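Local coordinates for protein mannan endo-1,4-beta-mannosidase (Cryptopygus antarcticus, PDB 4OOU) that hydrolyses internal beta-1,4-mannosidic linkages in mannans, galactomannans and glucomannans, releasing mainly short manno-oligosaccharides from the polysaccharide backbone, at residues A[79-83]-A[338-342]; A[43-47]-A[64-69]; A[76-80]-A[123-127]; A[38-42]-A[327-331]. All blocks are in the same frame, centred on the assembly; numbering follows the deposited sequence.

Contact 1: A[79-83]-A[338-342]; sequences TARVW and ALTWQ
Leu339 reaches two residues of 79-83, each with a different branch: CD1 meets the methyl CG2 of Thr79 at 4.0 Å, and CD2 meets CB of Arg81 at the same 4.0 Å. Beyond CB, the fully extended Arg81 chain carries its guanidinium past Leu339 to Trp341, where NH1 is 4.0 Å from CZ3. The two groups meet edge to edge, their planes turned 62° apart, so the charge does not lie over the indole. Strands 79-86 and 337-340 flank strand 35-43 in the TIM barrel of this family 5 glycosidase, and the contact is made by side chains alone, inside the barrel, running up to the substrate site, to which Trp83 and Trp341 belong. There the guanidinium is gripped by Glu177, Asn180, Asn43 and Glu312, the presumed nucleophile. Trp341 has CG anti to its backbone N (chi1 -177°), which swings the six-membered ring toward Trp83; CH2 comes to 3.8 Å from Trp83 CZ2, with the ring planes inclined at 57°. Replacing Trp341 with an alanine would probably open a gap beside Trp83 CZ2 and remove a wall of the sugar site. A cis peptide links Trp341 to Gln342, whose CB packs on one indole face.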
loop_
_atom_site.group_PDB
_atom_site.type_symbol
_atom_site.label_atom_id
_atom_site.label_comp_id
_atom_site.label_asym_id
_atom_site.label_seq_id
_atom_site.Cartn_x
_atom_site.Cartn_y
_atom_site.Cartn_z
ATOM N N THR A 79 -0.591 -9.476 -8.229
ATOM C CA THR A 79 -0.568 -8.736 -6.991
ATOM C C THR A 79 -1.979 -8.366 -6.566
ATOM O O THR A 79 -2.801 -8.007 -7.386
ATOM C CB THR A 79 0.287 -7.453 -7.154
ATOM O OG1 THR A 79 1.660 -7.814 -7.298
ATOM C CG2 THR A 79 0.161 -6.519 -5.947
ATOM N N ALA A 80 -2.224 -8.442 -5.265
ATOM C CA ALA A 80 -3.435 -7.916 -4.655
ATOM C C ALA A 80 -3.083 -7.068 -3.431
ATOM O O ALA A 80 -2.317 -7.499 -2.572
ATOM C CB ALA A 80 -4.356 -9.053 -4.254
ATOM N N ARG A 81 -3.630 -5.855 -3.369
ATOM C CA ARG A 81 -3.490 -4.982 -2.199
ATOM C C ARG A 81 -4.773 -5.155 -1.359
ATOM O O ARG A 81 -5.916 -5.054 -1.872
ATOM C CB ARG A 81 -3.323 -3.548 -2.654
ATOM C CG ARG A 81 -2.995 -2.496 -1.607
ATOM C CD ARG A 81 -2.927 -1.146 -2.291
ATOM N NE ARG A 81 -2.642 -0.045 -1.394
ATOM C CZ ARG A 81 -3.454 0.974 -1.121
ATOM N NH1 ARG A 81 -4.678 1.059 -1.660
ATOM N NH2 ARG A 81 -3.026 1.938 -0.315
ATOM N N VAL A 82 -4.576 -5.447 -0.071
ATOM C CA VAL A 82 -5.689 -5.807 0.777
ATOM C C VAL A 82 -5.487 -5.258 2.173
ATOM O O VAL A 82 -4.393 -5.295 2.700
ATOM C CB VAL A 82 -5.887 -7.333 0.792
ATOM C CG1 VAL A 82 -4.589 -8.041 1.081
ATOM C CG2 VAL A 82 -6.974 -7.743 1.792
ATOM N N TRP A 83 -6.574 -4.734 2.739
ATOM C CA TRP A 83 -6.551 -3.901 3.929
ATOM C C TRP A 83 -6.777 -4.743 5.190
ATOM O O TRP A 83 -7.563 -5.691 5.169
ATOM C CB TRP A 83 -7.631 -2.825 3.791
ATOM C CG TRP A 83 -7.348 -1.732 2.780
ATOM C CD1 TRP A 83 -6.564 -1.804 1.661
ATOM C CD2 TRP A 83 -7.872 -0.411 2.801
ATOM N NE1 TRP A 83 -6.550 -0.604 1.014
ATOM C CE2 TRP A 83 -7.351 0.264 1.691
ATOM C CE3 TRP A 83 -8.724 0.270 3.665
ATOM C CZ2 TRP A 83 -7.644 1.579 1.429
ATOM C CZ3 TRP A 83 -9.015 1.576 3.408
ATOM C CH2 TRP A 83 -8.484 2.222 2.303
ATOM N N ALA A 338 0.965 -1.290 -11.372
ATOM C CA ALA A 338 -0.332 -0.592 -11.490
ATOM C C ALA A 338 -1.487 -1.451 -11.005
ATOM O O ALA A 338 -1.648 -2.606 -11.448
ATOM C CB ALA A 338 -0.588 -0.167 -12.921
ATOM N N LEU A 339 -2.309 -0.861 -10.129
ATOM C CA LEU A 339 -3.318 -1.600 -9.352
ATOM C C LEU A 339 -4.640 -0.886 -9.406
ATOM O O LEU A 339 -4.725 0.278 -9.018
ATOM C CB LEU A 339 -2.877 -1.687 -7.877
ATOM C CG LEU A 339 -2.146 -2.907 -7.310
ATOM C CD1 LEU A 339 -1.169 -3.504 -8.283
ATOM C CD2 LEU A 339 -1.425 -2.515 -6.046
ATOM N N THR A 340 -5.672 -1.581 -9.856
ATOM C CA THR A 340 -6.983 -0.968 -10.052
ATOM C C THR A 340 -7.702 -0.875 -8.733
ATOM O O THR A 340 -7.328 -1.546 -7.772
ATOM C CB THR A 340 -7.860 -1.764 -11.060
ATOM O OG1 THR A 340 -7.872 -3.169 -10.713
ATOM C CG2 THR A 340 -7.320 -1.605 -12.481
ATOM N N TRP A 341 -8.717 -0.029 -8.699
ATOM C CA TRP A 341 -9.581 0.094 -7.553
ATOM C C TRP A 341 -11.048 -0.139 -8.006
ATOM O O TRP A 341 -11.474 0.527 -8.924
ATOM C CB TRP A 341 -9.445 1.497 -6.932
ATOM C CG TRP A 341 -10.280 1.619 -5.699
ATOM C CD1 TRP A 341 -11.587 1.960 -5.645
ATOM C CD2 TRP A 341 -9.885 1.322 -4.349
ATOM N NE1 TRP A 341 -12.044 1.891 -4.351
ATOM C CE2 TRP A 341 -11.014 1.511 -3.536
ATOM C CE3 TRP A 341 -8.684 0.934 -3.753
ATOM C CZ2 TRP A 341 -10.977 1.335 -2.155
ATOM C CZ3 TRP A 341 -8.649 0.745 -2.389
ATOM C CH2 TRP A 341 -9.788 0.951 -1.600
ATOM N N GLN A 342 -11.804 -1.086 -7.427
ATOM C CA GLN A 342 -11.296 -2.179 -6.552
ATOM C C GLN A 342 -12.186 -3.377 -6.827
ATOM O O GLN A 342 -13.289 -3.225 -7.388
ATOM C CB GLN A 342 -11.402 -1.818 -5.079
ATOM C CG GLN A 342 -12.846 -1.778 -4.592
ATOM C CD GLN A 342 -13.038 -1.251 -3.182
ATOM O OE1 GLN A 342 -14.016 -0.543 -2.900
ATOM N NE2 GLN A 342 -12.131 -1.612 -2.278
#

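Contact 2: A[43-47]-A[64-69]; sequences NFAWR and ALKDWI
Phe44 and Trp68 face each other with CA atoms 7.8 Å apart, where the loop after barrel strand 35-43, turned by a cis peptide between Phe44 and Ala45, runs past the next helix, 58-74, of a TIM-barrel beta/alpha unit, with no hydrogen bond between 43-47 and 64-69. The aromatic pair carries the contact. Trp68 directs the edge of its six-membered ring at a face of Phe44, a T-shaped pair with planes at 66°, and CE3 of Trp68 stands 3.7 Å from CG of Phe44. The rest of the phenyl ring is pressed on the helix itself: CE1 touches CB of Trp68 at 3.5 Å, CE2 meets CB of Leu65, and Ile69 CG2 abuts the ring edge at CZ, 3.7 Å away. Phe44 gets there with CG beside its own backbone N (chi1 -76°). The carbonyl O of Trp46 lies in the indole plane, 3.2 Å from CZ3 of Trp68; the Trp46 ring is edge-to-face with substrate-binding Trp83. Arg47 bends at chi2 (59°) and rests NE 3.8 Å from CB of Ala64, while NH1 goes on to Asn61. Phe44 thereby fills the seam between helix 58-74 and strand 79-86, where it also touches Ala80 and Val82; Leu65 and Ile69 lean on helix 109-122, and Trp68 makes a further edge-to-face pair with Phe343.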
loop_
_atom_site.group_PDB
_atom_site.type_symbol
_atom_site.label_atom_id
_atom_site.label_comp_id
_atom_site.label_asym_id
_atom_site.label_seq_id
_atom_site.Cartn_x
_atom_site.Cartn_y
_atom_site.Cartn_z
ATOM N N ASN A 43 -6.572 -3.772 -6.267
ATOM C CA ASN A 43 -6.948 -3.642 -4.882
ATOM C C ASN A 43 -8.224 -4.445 -4.653
ATOM O O ASN A 43 -9.147 -4.335 -5.456
ATOM C CB ASN A 43 -7.303 -2.203 -4.574
ATOM C CG ASN A 43 -6.113 -1.332 -4.473
ATOM O OD1 ASN A 43 -5.605 -1.126 -3.376
ATOM N ND2 ASN A 43 -5.678 -0.769 -5.601
ATOM N N PHE A 44 -8.313 -5.193 -3.547
ATOM C CA PHE A 44 -9.559 -5.893 -3.262
ATOM C C PHE A 44 -10.654 -4.885 -2.956
ATOM O O PHE A 44 -11.731 -4.939 -3.601
ATOM C CB PHE A 44 -9.444 -6.989 -2.197
ATOM C CG PHE A 44 -8.792 -8.277 -2.688
ATOM C CD1 PHE A 44 -8.770 -8.631 -4.043
ATOM C CD2 PHE A 44 -8.218 -9.165 -1.772
ATOM C CE1 PHE A 44 -8.170 -9.820 -4.472
ATOM C CE2 PHE A 44 -7.635 -10.358 -2.198
ATOM C CZ PHE A 44 -7.610 -10.678 -3.552
ATOM N N ALA A 45 -10.441 -3.967 -2.012
ATOM C CA ALA A 45 -9.358 -3.926 -1.015
ATOM C C ALA A 45 -9.849 -4.599 0.262
ATOM O O ALA A 45 -9.111 -4.697 1.247
ATOM C CB ALA A 45 -8.975 -2.476 -0.706
ATOM N N TRP A 46 -11.121 -5.005 0.255
ATOM C CA TRP A 46 -11.699 -5.773 1.343
ATOM C C TRP A 46 -12.898 -6.559 0.814
ATOM O O TRP A 46 -13.279 -6.439 -0.340
ATOM C CB TRP A 46 -12.094 -4.844 2.486
ATOM C CG TRP A 46 -13.044 -3.791 2.063
ATOM C CD1 TRP A 46 -14.394 -3.928 1.914
ATOM C CD2 TRP A 46 -12.731 -2.450 1.692
ATOM N NE1 TRP A 46 -14.943 -2.747 1.492
ATOM C CE2 TRP A 46 -13.947 -1.817 1.349
ATOM C CE3 TRP A 46 -11.541 -1.708 1.626
ATOM C CZ2 TRP A 46 -14.012 -0.473 0.931
ATOM C CZ3 TRP A 46 -11.612 -0.354 1.230
ATOM C CH2 TRP A 46 -12.849 0.239 0.894
ATOM N N ARG A 47 -13.451 -7.409 1.646
ATOM C CA ARG A 47 -14.742 -8.022 1.367
ATOM C C ARG A 47 -15.693 -7.397 2.390
ATOM O O ARG A 47 -16.673 -6.752 2.042
ATOM C CB ARG A 47 -14.596 -9.546 1.488
ATOM C CG ARG A 47 -15.868 -10.341 1.719
ATOM C CD ARG A 47 -16.904 -10.156 0.630
ATOM N NE ARG A 47 -17.923 -11.226 0.523
ATOM C CZ ARG A 47 -18.442 -11.977 1.517
ATOM N NH1 ARG A 47 -18.101 -11.861 2.816
ATOM N NH2 ARG A 47 -19.344 -12.891 1.194
ATOM N N ALA A 64 -14.485 -15.787 -0.487
ATOM C CA ALA A 64 -14.666 -14.801 -1.549
ATOM C C ALA A 64 -13.317 -14.264 -1.987
ATOM O O ALA A 64 -13.095 -14.018 -3.165
ATOM C CB ALA A 64 -15.569 -13.645 -1.120
ATOM N N LEU A 65 -12.399 -14.074 -1.060
ATOM C CA LEU A 65 -11.173 -13.429 -1.491
ATOM C C LEU A 65 -10.146 -14.387 -1.991
ATOM O O LEU A 65 -9.317 -13.982 -2.755
ATOM C CB LEU A 65 -10.616 -12.395 -0.526
ATOM C CG LEU A 65 -10.973 -12.435 0.911
ATOM C CD1 LEU A 65 -10.091 -13.527 1.408
ATOM C CD2 LEU A 65 -10.647 -11.100 1.537
ATOM N N LYS A 66 -10.236 -15.652 -1.620
ATOM C CA LYS A 66 -9.524 -16.687 -2.358
ATOM C C LYS A 66 -9.961 -16.732 -3.817
ATOM O O LYS A 66 -9.118 -16.851 -4.714
ATOM C CB LYS A 66 -9.749 -18.039 -1.714
ATOM C CG LYS A 66 -8.813 -18.240 -0.544
ATOM C CD LYS A 66 -9.304 -19.303 0.411
ATOM C CE LYS A 66 -8.318 -19.473 1.546
ATOM N NZ LYS A 66 -8.941 -20.309 2.592
ATOM N N ASP A 67 -11.276 -16.626 -4.043
ATOM C CA ASP A 67 -11.844 -16.625 -5.389
ATOM C C ASP A 67 -11.287 -15.480 -6.203
ATOM O O ASP A 67 -10.857 -15.643 -7.356
ATOM C CB ASP A 67 -13.347 -16.447 -5.320
ATOM C CG ASP A 67 -13.952 -16.349 -6.673
ATOM O OD1 ASP A 67 -13.757 -17.308 -7.422
ATOM O OD2 ASP A 67 -14.575 -15.317 -7.013
ATOM N N TRP A 68 -11.332 -14.306 -5.577
ATOM C CA TRP A 68 -10.727 -13.096 -6.120
ATOM C C TRP A 68 -9.238 -13.270 -6.401
ATOM O O TRP A 68 -8.743 -12.849 -7.460
ATOM C CB TRP A 68 -10.928 -11.913 -5.173
ATOM C CG TRP A 68 -12.351 -11.564 -4.928
ATOM C CD1 TRP A 68 -13.448 -12.142 -5.481
ATOM C CD2 TRP A 68 -12.832 -10.537 -4.064
ATOM N NE1 TRP A 68 -14.599 -11.548 -4.992
ATOM C CE2 TRP A 68 -14.242 -10.557 -4.126
ATOM C CE3 TRP A 68 -12.207 -9.608 -3.232
ATOM C CZ2 TRP A 68 -15.028 -9.678 -3.407
ATOM C CZ3 TRP A 68 -12.980 -8.747 -2.508
ATOM C CH2 TRP A 68 -14.383 -8.776 -2.601
ATOM N N ILE A 69 -8.501 -13.903 -5.493
ATOM C CA ILE A 69 -7.100 -14.132 -5.860
ATOM C C ILE A 69 -7.069 -15.104 -7.111
ATOM O O ILE A 69 -6.337 -14.850 -8.071
ATOM C CB ILE A 69 -6.047 -14.432 -4.701
ATOM C CG1 ILE A 69 -5.461 -15.788 -4.891
ATOM C CG2 ILE A 69 -6.432 -14.219 -3.242
ATOM C CD1 ILE A 69 -4.393 -15.671 -5.941
#

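Contact 3: A[76-80]-A[123-127]; sequences GGNTA and QNVFL
Thr79 with Phe126 and Ala80 with Leu127 form the first parallel bridges between two adjacent strands of the TIM barrel, the beta-alpha-beta unit whose connection includes helix 109-122. Each strand is entered in the same way: a Schellman motif closes the preceding helix, with Gly76 and Asn124 as the residues of positive phi, and the chain then turns into the sheet. Two nearly straight hydrogen bonds join the backbones. Phe126 N donates to Asn78 O (3.0 Å, 169°), and Ala80 N donates to Phe126 O (2.7 Å). That second carbonyl also draws in CA of Thr79, 3.2 Å away, and a matching CA-H...O contact runs from Leu127 CA to Ala80 O at 3.3 Å. On the side of the sheet carrying Ala80 and Leu127, CB of Ala80 meets CD2 of Leu127 at 3.7 Å. On the other, the hydroxyl of Thr79, set beside its backbone N (chi1 -69°), lies 3.7 Å from Phe126 CB and donates to Asn78 OD1 from well above the amide plane. With Ser40 N as a second donor to OD1, and ND2 bonded to Phe38 O and Val377 O, the amide of Asn78 is held in one rotation. A valine in place of Thr79 would probably cost OD1 one of these donors and leave the amide less firmly fixed. Strand 35-43 borders 79-86 on its other side, 126-133 is followed in the sheet by 173-177, and Val125 packs outward on Ile69 and Val72 of helix 58-74.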
loop_
_atom_site.group_PDB
_atom_site.type_symbol
_atom_site.label_atom_id
_atom_site.label_comp_id
_atom_site.label_asym_id
_atom_site.label_seq_id
_atom_site.Cartn_x
_atom_site.Cartn_y
_atom_site.Cartn_z
ATOM N N GLY A 76 -3.744 -13.207 -15.619
ATOM C CA GLY A 76 -2.321 -12.883 -15.756
ATOM C C GLY A 76 -1.811 -11.762 -14.862
ATOM O O GLY A 76 -0.748 -11.191 -15.144
ATOM N N GLY A 77 -2.567 -11.416 -13.817
ATOM C CA GLY A 77 -2.127 -10.428 -12.804
ATOM C C GLY A 77 -1.250 -11.108 -11.751
ATOM O O GLY A 77 -1.142 -12.341 -11.718
ATOM N N ASN A 78 -0.613 -10.326 -10.892
ATOM C CA ASN A 78 0.351 -10.917 -9.950
ATOM C C ASN A 78 0.396 -10.295 -8.571
ATOM O O ASN A 78 1.318 -10.552 -7.831
ATOM C CB ASN A 78 1.750 -10.876 -10.562
ATOM C CG ASN A 78 2.339 -9.489 -10.589
ATOM O OD1 ASN A 78 1.706 -8.520 -10.180
ATOM N ND2 ASN A 78 3.561 -9.383 -11.078
ATOM N N THR A 79 -0.591 -9.476 -8.229
ATOM C CA THR A 79 -0.568 -8.736 -6.991
ATOM C C THR A 79 -1.979 -8.366 -6.566
ATOM O O THR A 79 -2.801 -8.007 -7.386
ATOM C CB THR A 79 0.287 -7.453 -7.154
ATOM O OG1 THR A 79 1.660 -7.814 -7.298
ATOM C CG2 THR A 79 0.161 -6.519 -5.947
ATOM N N ALA A 80 -2.224 -8.442 -5.265
ATOM C CA ALA A 80 -3.435 -7.916 -4.655
ATOM C C ALA A 80 -3.083 -7.068 -3.431
ATOM O O ALA A 80 -2.317 -7.499 -2.572
ATOM C CB ALA A 80 -4.356 -9.053 -4.254
ATOM N N GLN A 123 -1.325 -19.590 -6.051
ATOM C CA GLN A 123 -1.825 -18.974 -7.269
ATOM C C GLN A 123 -0.824 -18.008 -7.891
ATOM O O GLN A 123 -1.144 -17.294 -8.850
ATOM C CB GLN A 123 -3.078 -18.214 -6.933
ATOM C CG GLN A 123 -4.177 -19.041 -6.288
ATOM C CD GLN A 123 -4.630 -20.184 -7.195
ATOM O OE1 GLN A 123 -4.933 -21.275 -6.728
ATOM N NE2 GLN A 123 -4.657 -19.940 -8.493
ATOM N N ASN A 124 0.393 -18.009 -7.350
ATOM C CA ASN A 124 1.412 -17.085 -7.779
ATOM C C ASN A 124 0.923 -15.634 -7.779
ATOM O O ASN A 124 1.002 -14.909 -8.790
ATOM C CB ASN A 124 1.981 -17.510 -9.122
ATOM C CG ASN A 124 2.827 -18.790 -9.018
ATOM O OD1 ASN A 124 3.623 -18.988 -8.075
ATOM N ND2 ASN A 124 2.644 -19.667 -9.986
ATOM N N VAL A 125 0.420 -15.239 -6.613
ATOM C CA VAL A 125 0.059 -13.852 -6.344
ATOM C C VAL A 125 0.663 -13.283 -5.056
ATOM O O VAL A 125 0.615 -13.859 -3.996
ATOM C CB VAL A 125 -1.458 -13.673 -6.258
ATOM C CG1 VAL A 125 -1.805 -12.282 -5.773
ATOM C CG2 VAL A 125 -2.075 -13.943 -7.605
ATOM N N PHE A 126 1.162 -12.083 -5.200
ATOM C CA PHE A 126 1.716 -11.322 -4.163
ATOM C C PHE A 126 0.653 -10.510 -3.455
ATOM O O PHE A 126 -0.283 -9.939 -4.081
ATOM C CB PHE A 126 2.709 -10.344 -4.797
ATOM C CG PHE A 126 4.044 -10.948 -5.136
ATOM C CD1 PHE A 126 4.889 -11.436 -4.111
ATOM C CD2 PHE A 126 4.484 -10.971 -6.451
ATOM C CE1 PHE A 126 6.141 -11.959 -4.425
ATOM C CE2 PHE A 126 5.714 -11.504 -6.775
ATOM C CZ PHE A 126 6.558 -12.003 -5.760
ATOM N N LEU A 127 0.834 -10.387 -2.145
ATOM C CA LEU A 127 -0.040 -9.553 -1.361
ATOM C C LEU A 127 0.669 -8.311 -0.868
ATOM O O LEU A 127 1.835 -8.345 -0.515
ATOM C CB LEU A 127 -0.581 -10.348 -0.182
ATOM C CG LEU A 127 -1.630 -11.397 -0.515
ATOM C CD1 LEU A 127 -2.430 -11.749 0.737
ATOM C CD2 LEU A 127 -2.575 -10.917 -1.613
#

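Contact 4: A[38-42]-A[327-331]; sequences FLSGV and YKYAY
Phe38 offers one face of its ring to Tyr331, whose CD1 hangs 3.8 Å from Phe38 CG, toward the rim of the ring. The pair is edge-to-face, the tyrosine supplying the edge, with centroids 5.2 Å apart and planes at 64°. With chi1 of Phe38 at 179°, the ring points away from its own amide nitrogen, and its far end comes down on the helix backbone: CE1 is 3.7 Å from CA of Tyr331, and CZ meets the methyl of Ala330 at 4.0 Å. The hydroxyl of Tyr331 is bonded to Gly375 O. One helical turn earlier, Tyr327 stretches in the other direction along the strand. Its ring passes Ser40, with CE1 3.4 Å from OG, and its hydroxyl donates to Gly41 O at 2.8 Å, approaching from above the carbonyl plane. This is the one hydrogen bond between 38-42 and 327-331, and it satisfies a phenolic group buried between helix and sheet. Gly41 has backbone angles at which a side chain would collide with the preceding carbonyl, a reason for glycine that lies in the strand itself. Strand and helix run nearly antiparallel, at 151°, with their axes 10.4 Å apart at closest approach. Such a layer of helix laid against the outside of a parallel strand is the hallmark of the beta/alpha barrel; here helix 323-332, which leads into strand 337-340, reaches across to strand 35-43, so that the last part of the barrel is fastened to its first.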
loop_
_atom_site.group_PDB
_atom_site.type_symbol
_atom_site.label_atom_id
_atom_site.label_comp_id
_atom_site.label_asym_id
_atom_site.label_seq_id
_atom_site.Cartn_x
_atom_site.Cartn_y
_atom_site.Cartn_z
ATOM N N PHE A 38 7.219 -6.147 -12.545
ATOM C CA PHE A 38 6.187 -5.121 -12.531
ATOM C C PHE A 38 4.995 -5.690 -11.775
ATOM O O PHE A 38 4.647 -6.865 -11.996
ATOM C CB PHE A 38 5.822 -4.819 -13.983
ATOM C CG PHE A 38 4.749 -3.804 -14.154
ATOM C CD1 PHE A 38 5.060 -2.469 -14.236
ATOM C CD2 PHE A 38 3.438 -4.188 -14.290
ATOM C CE1 PHE A 38 4.070 -1.520 -14.411
ATOM C CE2 PHE A 38 2.447 -3.250 -14.481
ATOM C CZ PHE A 38 2.761 -1.907 -14.544
ATOM N N LEU A 39 4.379 -4.898 -10.882
ATOM C CA LEU A 39 3.251 -5.411 -10.100
ATOM C C LEU A 39 1.894 -5.104 -10.777
ATOM O O LEU A 39 1.362 -3.978 -10.737
ATOM C CB LEU A 39 3.306 -4.945 -8.650
ATOM C CG LEU A 39 4.526 -5.458 -7.862
ATOM C CD1 LEU A 39 4.546 -5.008 -6.403
ATOM C CD2 LEU A 39 4.632 -6.983 -7.944
ATOM N N SER A 40 1.343 -6.127 -11.424
ATOM C CA SER A 40 0.108 -5.949 -12.165
ATOM C C SER A 40 -1.037 -6.645 -11.451
ATOM O O SER A 40 -0.938 -7.828 -11.119
ATOM C CB SER A 40 0.258 -6.498 -13.564
ATOM O OG SER A 40 -0.864 -6.103 -14.314
ATOM N N GLY A 41 -2.133 -5.928 -11.239
ATOM C CA GLY A 41 -3.179 -6.438 -10.405
ATOM C C GLY A 41 -4.141 -5.419 -9.868
ATOM O O GLY A 41 -4.353 -4.370 -10.470
ATOM N N VAL A 42 -4.733 -5.740 -8.727
ATOM C CA VAL A 42 -5.859 -4.983 -8.192
ATOM C C VAL A 42 -5.778 -4.743 -6.692
ATOM O O VAL A 42 -5.051 -5.442 -5.949
ATOM C CB VAL A 42 -7.178 -5.733 -8.436
ATOM C CG1 VAL A 42 -7.210 -6.280 -9.846
ATOM C CG2 VAL A 42 -7.351 -6.886 -7.470
ATOM N N TYR A 327 -2.986 0.034 -18.180
ATOM C CA TYR A 327 -2.038 -0.961 -17.722
ATOM C C TYR A 327 -0.756 -0.832 -18.533
ATOM O O TYR A 327 0.359 -0.755 -17.959
ATOM C CB TYR A 327 -2.605 -2.383 -17.816
ATOM C CG TYR A 327 -3.365 -2.842 -16.577
ATOM C CD1 TYR A 327 -2.679 -3.348 -15.483
ATOM C CD2 TYR A 327 -4.760 -2.793 -16.509
ATOM C CE1 TYR A 327 -3.334 -3.763 -14.349
ATOM C CE2 TYR A 327 -5.420 -3.197 -15.364
ATOM C CZ TYR A 327 -4.691 -3.687 -14.287
ATOM O OH TYR A 327 -5.299 -4.125 -13.127
ATOM N N LYS A 328 -0.931 -0.779 -19.853
ATOM C CA LYS A 328 0.175 -0.636 -20.799
ATOM C C LYS A 328 0.953 0.675 -20.664
ATOM O O LYS A 328 2.172 0.675 -20.832
ATOM C CB LYS A 328 -0.298 -0.846 -22.247
ATOM C CG LYS A 328 -0.050 -2.275 -22.739
ATOM C CD LYS A 328 -0.516 -2.500 -24.172
ATOM C CE LYS A 328 -2.033 -2.474 -24.273
ATOM N NZ LYS A 328 -2.503 -3.155 -25.508
ATOM N N TYR A 329 0.270 1.768 -20.348
ATOM C CA TYR A 329 0.930 3.045 -20.178
ATOM C C TYR A 329 1.880 2.949 -18.998
ATOM O O TYR A 329 3.028 3.308 -19.102
ATOM C CB TYR A 329 -0.095 4.179 -19.962
ATOM C CG TYR A 329 0.530 5.574 -19.849
ATOM C CD1 TYR A 329 1.238 5.960 -18.717
ATOM C CD2 TYR A 329 0.418 6.497 -20.896
ATOM C CE1 TYR A 329 1.804 7.239 -18.616
ATOM C CE2 TYR A 329 0.976 7.765 -20.804
ATOM C CZ TYR A 329 1.674 8.138 -19.669
ATOM O OH TYR A 329 2.246 9.401 -19.590
ATOM N N ALA A 330 1.391 2.440 -17.886
ATOM C CA ALA A 330 2.187 2.291 -16.688
ATOM C C ALA A 330 3.426 1.407 -16.908
ATOM O O ALA A 330 4.532 1.741 -16.458
ATOM C CB ALA A 330 1.324 1.733 -15.574
ATOM N N TYR A 331 3.246 0.301 -17.625
ATOM C CA TYR A 331 4.344 -0.612 -17.939
ATOM C C TYR A 331 5.391 0.013 -18.875
ATOM O O TYR A 331 6.611 -0.254 -18.753
ATOM C CB TYR A 331 3.765 -1.879 -18.574
ATOM C CG TYR A 331 4.767 -2.983 -18.832
ATOM C CD1 TYR A 331 4.928 -4.029 -17.942
ATOM C CD2 TYR A 331 5.553 -2.973 -19.972
ATOM C CE1 TYR A 331 5.856 -5.047 -18.183
ATOM C CE2 TYR A 331 6.475 -3.979 -20.235
ATOM C CZ TYR A 331 6.633 -5.023 -19.345
ATOM O OH TYR A 331 7.551 -6.032 -19.623
#

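From the N terminus, segment 38-42 opens the long loop of contact 4 and runs into 43-47, which opens contact 2, closed first at 64-69. The start of strand 79-86, with the loop before it, opens contact 3, closed at 123-127, and the strand itself opens contact 1. Contacts 2 and 3 thus nest in series inside contact 4, which closes at 327-331; contact 1 crosses it, closing at 338-342. Strand 35-43 and the residue after it couple them: Asn78 bonds to Ser40, Phe44 N to Arg81 O, and Ala338 N to Leu39 O. Together they tie barrel interior, neighbouring strands and surrounding helices, the pairing of 35-43 with 337-340 uniting the first and last barrel strands.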